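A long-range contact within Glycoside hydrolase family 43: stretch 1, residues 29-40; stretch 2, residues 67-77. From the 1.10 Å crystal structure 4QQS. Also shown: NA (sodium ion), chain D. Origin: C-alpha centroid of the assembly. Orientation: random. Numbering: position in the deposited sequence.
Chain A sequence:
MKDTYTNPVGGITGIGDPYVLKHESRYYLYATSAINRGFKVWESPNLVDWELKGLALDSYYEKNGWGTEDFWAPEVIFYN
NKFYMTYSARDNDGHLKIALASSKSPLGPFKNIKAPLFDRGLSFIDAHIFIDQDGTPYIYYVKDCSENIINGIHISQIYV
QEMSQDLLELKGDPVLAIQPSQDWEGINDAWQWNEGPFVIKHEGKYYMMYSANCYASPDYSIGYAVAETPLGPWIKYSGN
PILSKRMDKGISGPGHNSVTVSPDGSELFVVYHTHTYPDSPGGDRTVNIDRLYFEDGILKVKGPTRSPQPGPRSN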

ATOM      1  N   LEU A  29      -7.750   6.533   6.947  1.00  8.30           N
ATOM      2  CA  LEU A  29      -6.890   6.577   5.788  1.00  7.92           C
ATOM      3  C   LEU A  29      -5.577   7.225   6.172  1.00  7.60           C
ATOM      4  O   LEU A  29      -5.564   8.325   6.709  1.00  8.14           O
ATOM      5  N   TYR A  30      -4.479   6.538   5.882  1.00  7.25           N
ATOM      6  CA  TYR A  30      -3.128   7.034   6.091  1.00  7.37           C
ATOM      7  C   TYR A  30      -2.470   7.056   4.723  1.00  7.45           C
ATOM      8  O   TYR A  30      -2.684   6.146   3.933  1.00  8.67           O
ATOM      9  N   ALA A  31      -1.662   8.063   4.424  1.00  7.43           N
ATOM     10  CA  ALA A  31      -1.076   8.179   3.097  1.00  7.49           C
ATOM     11  C   ALA A  31       0.255   8.888   3.142  1.00  7.21           C
ATOM     12  O   ALA A  31       0.537   9.659   4.065  1.00  7.87           O
ATOM     13  N   THR A  32       1.073   8.638   2.126  1.00  7.78           N
ATOM     14  CA  THR A  32       2.187   9.531   1.815  1.00  8.02           C
ATOM     15  C   THR A  32       1.599  10.931   1.651  1.00  7.77           C
ATOM     16  O   THR A  32       0.631  11.124   0.917  1.00  8.75           O
ATOM     17  N   SER A  33       2.155  11.896   2.373  1.00  8.23           N
ATOM     18  CA  SER A  33       1.485  13.173   2.540  1.00  9.10           C
ATOM     19  C   SER A  33       2.538  14.205   2.923  1.00  9.72           C
ATOM     20  O   SER A  33       3.127  14.838   2.042  1.00 10.53           O
ATOM     21  N   ALA A  34       2.839  14.313   4.212  1.00  9.64           N
ATOM     22  CA  ALA A  34       3.852  15.242   4.714  1.00  9.94           C
ATOM     23  C   ALA A  34       5.244  14.611   4.569  1.00  9.75           C
ATOM     24  O   ALA A  34       5.859  14.159   5.556  1.00  9.89           O
ATOM     25  N   ILE A  35       5.736  14.569   3.335  1.00 10.11           N
ATOM     26  CA  ILE A  35       6.892  13.734   3.011  1.00 10.12           C
ATOM     27  C   ILE A  35       8.153  14.108   3.779  1.00  9.93           C
ATOM     28  O   ILE A  35       9.040  13.278   3.913  1.00 10.09           O
ATOM     29  N   ASN A  36       8.239  15.330   4.281  1.00 10.09           N
ATOM     30  CA  ASN A  36       9.425  15.729   5.030  1.00 11.35           C
ATOM     31  C   ASN A  36       9.339  15.377   6.510  1.00 10.93           C
ATOM     32  O   ASN A  36      10.315  15.548   7.240  1.00 12.80           O
ATOM     33  N   ARG A  37       8.189  14.878   6.961  1.00 10.42           N
ATOM     34  CA  ARG A  37       7.888  14.870   8.388  1.00 11.05           C
ATOM     35  C   ARG A  37       7.109  13.661   8.943  1.00 10.10           C
ATOM     36  O   ARG A  37       7.372  13.211  10.058  1.00 10.41           O
ATOM     37  N   GLY A  38       6.116  13.156   8.222  1.00  9.44           N
ATOM     38  CA  GLY A  38       5.258  12.140   8.796  1.00  9.02           C
ATOM     39  C   GLY A  38       4.036  11.891   7.940  1.00  8.26           C
ATOM     40  O   GLY A  38       4.055  12.104   6.730  1.00  9.30           O
ATOM     41  N   PHE A  39       2.968  11.423   8.575  1.00  7.86           N
ATOM     42  CA  PHE A  39       1.798  10.945   7.856  1.00  7.67           C
ATOM     43  C   PHE A  39       0.519  11.490   8.425  1.00  7.91           C
ATOM     44  O   PHE A  39       0.238  11.329   9.615  1.00  8.70           O
ATOM     45  N   LYS A  40      -0.267  12.089   7.540  1.00  8.03           N
ATOM     46  CA  LYS A  40      -1.622  12.497   7.844  1.00  8.22           C
ATOM     47  C   LYS A  40      -2.557  11.299   7.905  1.00  7.85           C
ATOM     48  O   LYS A  40      -2.331  10.255   7.284  1.00  8.45           O
ATOM     49  N   GLY A  67      14.327   9.525  11.047  1.00 10.16           N
ATOM     50  CA  GLY A  67      14.014   9.755   9.651  1.00 10.08           C
ATOM     51  C   GLY A  67      14.253  11.201   9.291  1.00 10.11           C
ATOM     52  O   GLY A  67      13.900  12.097  10.056  1.00 11.42           O
ATOM     53  N   THR A  68      14.861  11.439   8.133  1.00 10.63           N
ATOM     54  CA  THR A  68      15.265  12.790   7.748  1.00 11.81           C
ATOM     55  C   THR A  68      14.370  13.425   6.689  1.00 11.84           C
ATOM     56  O   THR A  68      14.262  14.650   6.632  1.00 13.60           O
ATOM     57  N   GLU A  69      13.749  12.592   5.865  1.00 11.02           N
ATOM     58  CA  GLU A  69      12.973  13.019   4.715  1.00 10.90           C
ATOM     59  C   GLU A  69      12.419  11.755   4.076  1.00  9.74           C
ATOM     60  O   GLU A  69      12.712  10.646   4.530  1.00  9.56           O
ATOM     61  N   ASP A  70      11.630  11.930   3.024  1.00  9.21           N
ATOM     62  CA  ASP A  70      11.122  10.803   2.239  1.00  8.59           C
ATOM     63  C   ASP A  70      10.300   9.825   3.094  1.00  7.73           C
ATOM     64  O   ASP A  70      10.465   8.606   3.022  1.00  7.88           O
ATOM     65  N   PHE A  71       9.380  10.388   3.870  1.00  7.47           N
ATOM     66  CA  PHE A  71       8.426   9.610   4.659  1.00  7.40           C
ATOM     67  C   PHE A  71       7.333   9.092   3.733  1.00  7.36           C
ATOM     68  O   PHE A  71       6.521   9.883   3.239  1.00  7.95           O
ATOM     69  N   TRP A  72       7.332   7.779   3.481  1.00  7.00           N
ATOM     70  CA  TRP A  72       6.441   7.178   2.495  1.00  6.99           C
ATOM     71  C   TRP A  72       5.647   6.001   3.033  1.00  6.79           C
ATOM     72  O   TRP A  72       6.133   5.208   3.849  1.00  7.04           O
ATOM     73  N   ALA A  73       4.443   5.881   2.480  1.00  6.84           N
ATOM     74  CA  ALA A  73       3.629   4.657   2.429  1.00  7.22           C
ATOM     75  C   ALA A  73       3.400   3.991   3.784  1.00  7.29           C
ATOM     76  O   ALA A  73       3.840   2.863   4.027  1.00  9.16           O
ATOM     77  N   PRO A  74       2.655   4.680   4.655  1.00  6.74           N
ATOM     78  CA  PRO A  74       2.325   4.141   5.969  1.00  6.71           C
ATOM     79  C   PRO A  74       1.227   3.091   5.873  1.00  6.67           C
ATOM     80  O   PRO A  74       0.312   3.231   5.057  1.00  7.43           O
ATOM     81  N   GLU A  75       1.295   2.075   6.718  1.00  6.64           N
ATOM     82  CA  GLU A  75       0.212   1.102   6.824  1.00  8.50           C
ATOM     83  C   GLU A  75      -0.005   0.806   8.288  1.00  9.72           C
ATOM     84  O   GLU A  75       0.952   0.750   9.056  1.00 10.71           O
ATOM     85  N   VAL A  76      -1.267   0.616   8.663  1.00 10.52           N
ATOM     86  CA  VAL A  76      -1.649   0.432  10.051  1.00 10.83           C
ATOM     87  C   VAL A  76      -2.526  -0.805  10.231  1.00 11.28           C
ATOM     88  O   VAL A  76      -3.540  -0.948   9.552  1.00 13.49           O
ATOM     89  N   ILE A  77      -2.121  -1.683  11.149  1.00 10.27           N
ATOM     90  CA  ILE A  77      -2.917  -2.850  11.523  1.00 10.45           C
ATOM     91  C   ILE A  77      -3.339  -2.760  12.983  1.00  9.79           C
ATOM     92  O   ILE A  77      -2.709  -2.072  13.775  1.00  9.22           O
TER

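Packing of residues 67-77 against residues 29-40 in a family 43 glycoside hydrolase, followed along the second stretch. The strand 72-77 runs nearly antiparallel to strand 29-32 (160°), the axes approaching to 5.1 Å, and crosses strand 38-40 at a wider spacing; together the two stretches bury 669 Å². At Gly67 a CB would clash with Phe71 CZ of the same stretch, and the backbone angles themselves call for glycine. Thr68 (chi1 p) points away and contributes its carbonyl instead: water 2 donates to Thr68 O (3.0 Å) and to Asn36 O (2.6 Å), bridging two acceptors that cannot bond each other. Glu69 (p, t) starts sideways, but its end leads away; water 4 lies 2.9 Å from Glu69 OE1 and 3.2 Å from Asn36 OD1, linking the carboxylate to the amide of Asn36 (m). Asp70 (m) also points away. Its backbone approaches Ile35, with Asp70 N 3.1 Å from Ile35 O, yet the angle is too poor for a hydrogen bond; Asp70 N donates instead to water 3 (2.9 Å), which lies 2.8 Å from Asn36 OD1.

The carbonyl of Ile35 is taken by the next residue, Phe71 N donating to Ile35 O at 2.9 Å and a nearly straight 173°. Phe71 (chi1 m, chi2 83°) points toward the first stretch and has the largest area covered by it, 115 Å². Backbone, more than side chains, lines its ring: Gly38 N and Arg37 C lie over one face, Gly38 N 3.8 Å from Phe71 CG, while Phe39 CE2 and Ile35 O sit at the edge. Phe71 CB also meets Phe39 CZ at 3.6 Å. Beside this packing, water 1 accepts from Ser33 N and donates to Gly38 O and Phe71 O, each at 2.8 Å, tying both arms of the first stretch to the second.

Trp72 (m) points away overall, but Trp72 CD1 still lies 4.0 Å from Thr32 CG2 and 4.3 Å from Ile35 CG2, the latter at the ring edge. Ala73 turns its CB away and makes its main contact through the backbone: Ala73 N donates to Thr32 OG1 (2.8 Å, 156°), the hydroxyl being placed by the m rotamer of Thr32. Pro74, C-gamma endo, points toward the first stretch and wedges between two aromatic residues, both chi1 m. Pro74 CB sits over one face of the Phe39 ring, 3.8 Å from its centroid, while Pro74 CG touches Phe39 CD1 (3.5 Å) and Tyr30 CB (3.7 Å).

Glu75 (m, t) points away, in keeping with strand alternation, and its OE2 binds the sodium ion at 2.1 Å; waters 5, 6, 7 and 8 are further ligands, and water 5 donates to Ala73 O (3.2 Å). Val76 (t) turns back toward the first stretch and sets CG2 almost squarely over the Tyr30 ring, 3.5 Å from the centroid and 8° off the normal. Ile77 (p, t) lies out of reach.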

ATOM      1  CB  LEU A  29      -7.570   7.408   4.696  1.00  9.08           C
ATOM      2  CG  LEU A  29      -6.692   7.953   3.561  1.00 12.12           C
ATOM      3  CD1 LEU A  29      -6.336   6.821   2.681  1.00 12.38           C
ATOM      4  CD2 LEU A  29      -7.384   9.033   2.770  1.00 12.77           C
ATOM      5  CB  TYR A  30      -2.342   6.107   7.029  1.00  7.41           C
ATOM      6  CG  TYR A  30      -3.056   5.764   8.319  1.00  7.67           C
ATOM      7  CD1 TYR A  30      -3.967   4.723   8.370  1.00  8.01           C
ATOM      8  CD2 TYR A  30      -2.829   6.484   9.481  1.00  7.98           C
ATOM      9  CE1 TYR A  30      -4.626   4.397   9.530  1.00  8.55           C
ATOM     10  CE2 TYR A  30      -3.489   6.158  10.659  1.00  8.80           C
ATOM     11  CZ  TYR A  30      -4.392   5.110  10.668  1.00  9.02           C
ATOM     12  OH  TYR A  30      -5.076   4.749  11.803  1.00  9.83           O
ATOM     13  CB  ALA A  31      -2.023   8.927   2.150  1.00  7.82           C
ATOM     14  CB  THR A  32       2.889   9.086   0.532  1.00  8.20           C
ATOM     15  OG1 THR A  32       3.320   7.735   0.700  1.00  8.02           O
ATOM     16  CG2 THR A  32       4.066   9.972   0.214  1.00  8.68           C
ATOM     17  CB  SER A  33       0.340  13.009   3.559  1.00  9.01           C
ATOM     18  OG  SER A  33       0.762  12.335   4.744  1.00  8.89           O
ATOM     19  CB  ALA A  34       3.561  15.584   6.154  1.00 10.68           C
ATOM     20  CB  ILE A  35       7.190  13.737   1.490  1.00 11.35           C
ATOM     21  CG1 ILE A  35       7.293  15.170   0.956  1.00 13.27           C
ATOM     22  CG2 ILE A  35       6.126  12.934   0.747  1.00 11.56           C
ATOM     23  CD1 ILE A  35       7.789  15.283  -0.475  1.00 15.09           C
ATOM     24  CB  ASN A  36       9.674  17.228   4.888  1.00 14.03           C
ATOM     25  CG  ASN A  36      10.076  17.627   3.487  1.00 17.57           C
ATOM     26  OD1 ASN A  36      10.524  16.806   2.691  1.00 19.28           O
ATOM     27  ND2 ASN A  36       9.950  18.908   3.191  1.00 20.28           N
ATOM     28  CB  ARG A  37       7.139  16.186   8.698  1.00 13.81           C
ATOM     29  CG  ARG A  37       6.667  16.362  10.117  1.00 15.29           C
ATOM     30  CD  ARG A  37       6.055  17.721  10.343  1.00 16.07           C
ATOM     31  NE  ARG A  37       5.665  17.840  11.732  1.00 17.44           N
ATOM     32  CZ  ARG A  37       5.450  18.984  12.359  1.00 18.67           C
ATOM     33  NH1 ARG A  37       5.602  20.137  11.719  1.00 19.47           N
ATOM     34  NH2 ARG A  37       5.093  18.972  13.634  1.00 20.11           N
ATOM     35  CB  PHE A  39       1.756   9.409   7.854  1.00  8.01           C
ATOM     36  CG  PHE A  39       3.033   8.805   7.366  1.00  7.53           C
ATOM     37  CD1 PHE A  39       3.338   8.826   6.016  1.00  7.50           C
ATOM     38  CD2 PHE A  39       3.949   8.272   8.252  1.00  8.25           C
ATOM     39  CE1 PHE A  39       4.539   8.334   5.564  1.00  7.90           C
ATOM     40  CE2 PHE A  39       5.163   7.780   7.811  1.00  8.23           C
ATOM     41  CZ  PHE A  39       5.457   7.809   6.463  1.00  8.05           C
ATOM     42  CB  LYS A  40      -2.122  13.474   6.781  1.00  9.18           C
ATOM     43  CG  LYS A  40      -1.430  14.824   6.825  1.00 10.67           C
ATOM     44  CD  LYS A  40      -1.833  15.728   5.682  1.00 12.11           C
ATOM     45  CE  LYS A  40      -1.325  17.144   5.912  1.00 15.17           C
ATOM     46  NZ  LYS A  40      -1.490  18.021   4.728  1.00 16.48           N
ATOM     47  CB  THR A  68      16.719  12.839   7.238  1.00 13.25           C
ATOM     48  OG1 THR A  68      16.839  12.088   6.025  1.00 14.19           O
ATOM     49  CG2 THR A  68      17.674  12.286   8.275  1.00 13.88           C
ATOM     50  CB  GLU A  69      13.850  13.784   3.712  1.00 12.50           C
ATOM     51  CG  GLU A  69      15.003  12.955   3.160  1.00 15.03           C
ATOM     52  CD  GLU A  69      15.839  13.677   2.119  1.00 18.75           C
ATOM     53  OE1 GLU A  69      15.365  14.681   1.545  1.00 20.24           O
ATOM     54  OE2 GLU A  69      16.971  13.222   1.863  1.00 20.60           O
ATOM     55  CB  ASP A  70      12.263  10.083   1.511  1.00  9.68           C
ATOM     56  CG  ASP A  70      12.940  10.963   0.460  1.00 11.88           C
ATOM     57  OD1 ASP A  70      12.228  11.709  -0.256  1.00 13.44           O
ATOM     58  OD2 ASP A  70      14.184  10.899   0.339  1.00 13.87           O
ATOM     59  CB  PHE A  71       7.832  10.475   5.787  1.00  8.15           C
ATOM     60  CG  PHE A  71       8.787  10.714   6.921  1.00  8.20           C
ATOM     61  CD1 PHE A  71       9.739  11.729   6.857  1.00  8.77           C
ATOM     62  CD2 PHE A  71       8.758   9.921   8.058  1.00  8.49           C
ATOM     63  CE1 PHE A  71      10.621  11.922   7.895  1.00  9.25           C
ATOM     64  CE2 PHE A  71       9.647  10.125   9.092  1.00  9.13           C
ATOM     65  CZ  PHE A  71      10.571  11.122   9.001  1.00  8.89           C
ATOM     66  CB  TRP A  72       7.213   6.652   1.268  1.00  7.47           C
ATOM     67  CG  TRP A  72       8.045   7.638   0.531  1.00  7.81           C
ATOM     68  CD1 TRP A  72       7.945   8.999   0.550  1.00  8.27           C
ATOM     69  CD2 TRP A  72       9.142   7.322  -0.327  1.00  7.90           C
ATOM     70  NE1 TRP A  72       8.928   9.552  -0.248  1.00  8.80           N
ATOM     71  CE2 TRP A  72       9.683   8.539  -0.788  1.00  8.75           C
ATOM     72  CE3 TRP A  72       9.724   6.128  -0.747  1.00  8.50           C
ATOM     73  CZ2 TRP A  72      10.777   8.590  -1.654  1.00  9.64           C
ATOM     74  CZ3 TRP A  72      10.814   6.184  -1.599  1.00  9.43           C
ATOM     75  CH2 TRP A  72      11.331   7.403  -2.038  1.00  9.91           C
ATOM     76  CB  ALA A  73       4.195   3.680   1.398  1.00  8.17           C
ATOM     77  CB  PRO A  74       1.804   5.370   6.709  1.00  7.62           C
ATOM     78  CG  PRO A  74       1.130   6.162   5.643  1.00  7.41           C
ATOM     79  CD  PRO A  74       2.011   5.979   4.413  1.00  7.28           C
ATOM     80  CB  GLU A  75       0.540  -0.182   6.099  1.00  9.89           C
ATOM     81  CG  GLU A  75       0.737  -0.031   4.624  1.00 10.57           C
ATOM     82  CD  GLU A  75       0.510  -1.367   3.889  1.00 12.29           C
ATOM     83  OE1 GLU A  75       0.127  -2.367   4.524  1.00 11.96           O
ATOM     84  OE2 GLU A  75       0.721  -1.433   2.671  1.00 13.15           O
ATOM     85  CB  VAL A  76      -2.396   1.679  10.562  1.00 11.23           C
ATOM     86  CG1 VAL A  76      -2.826   1.504  12.003  1.00 11.56           C
ATOM     87  CG2 VAL A  76      -1.520   2.919  10.421  1.00 11.35           C
ATOM     88  CB  ILE A  77      -2.161  -4.188  11.290  1.00 10.94           C
ATOM     89  CG1 ILE A  77      -0.918  -4.307  12.174  1.00 10.99           C
ATOM     90  CG2 ILE A  77      -1.798  -4.320   9.818  1.00 12.31           C
ATOM     91  CD1 ILE A  77      -0.238  -5.664  12.112  1.00 12.37           C
TER
HETATM   92 NA    NA D 402       1.175  -0.343   0.951  1.00  9.85          NA
HETATM   93  O   HOH W   1       4.395  11.450   4.062  1.00  8.24           O
HETATM   94  O   HOH W   2      12.519  16.369   8.350  1.00 12.15           O
HETATM   95  O   HOH W   3      10.967  14.326   1.555  1.00 16.51           O
HETATM   96  O   HOH W   4      13.694  17.029   2.136  1.00 32.90           O
HETATM   97  O   HOH W   5       2.958   0.423   2.085  1.00 14.02           O
HETATM   98  O   HOH W   6      -0.121  -1.141  -1.159  1.00 23.16           O
HETATM   99  O   HOH W   7      -0.370   1.030   1.571  1.00 14.02           O
HETATM  100  O   HOH W   8       2.864  -1.923   0.418  1.00 11.21           O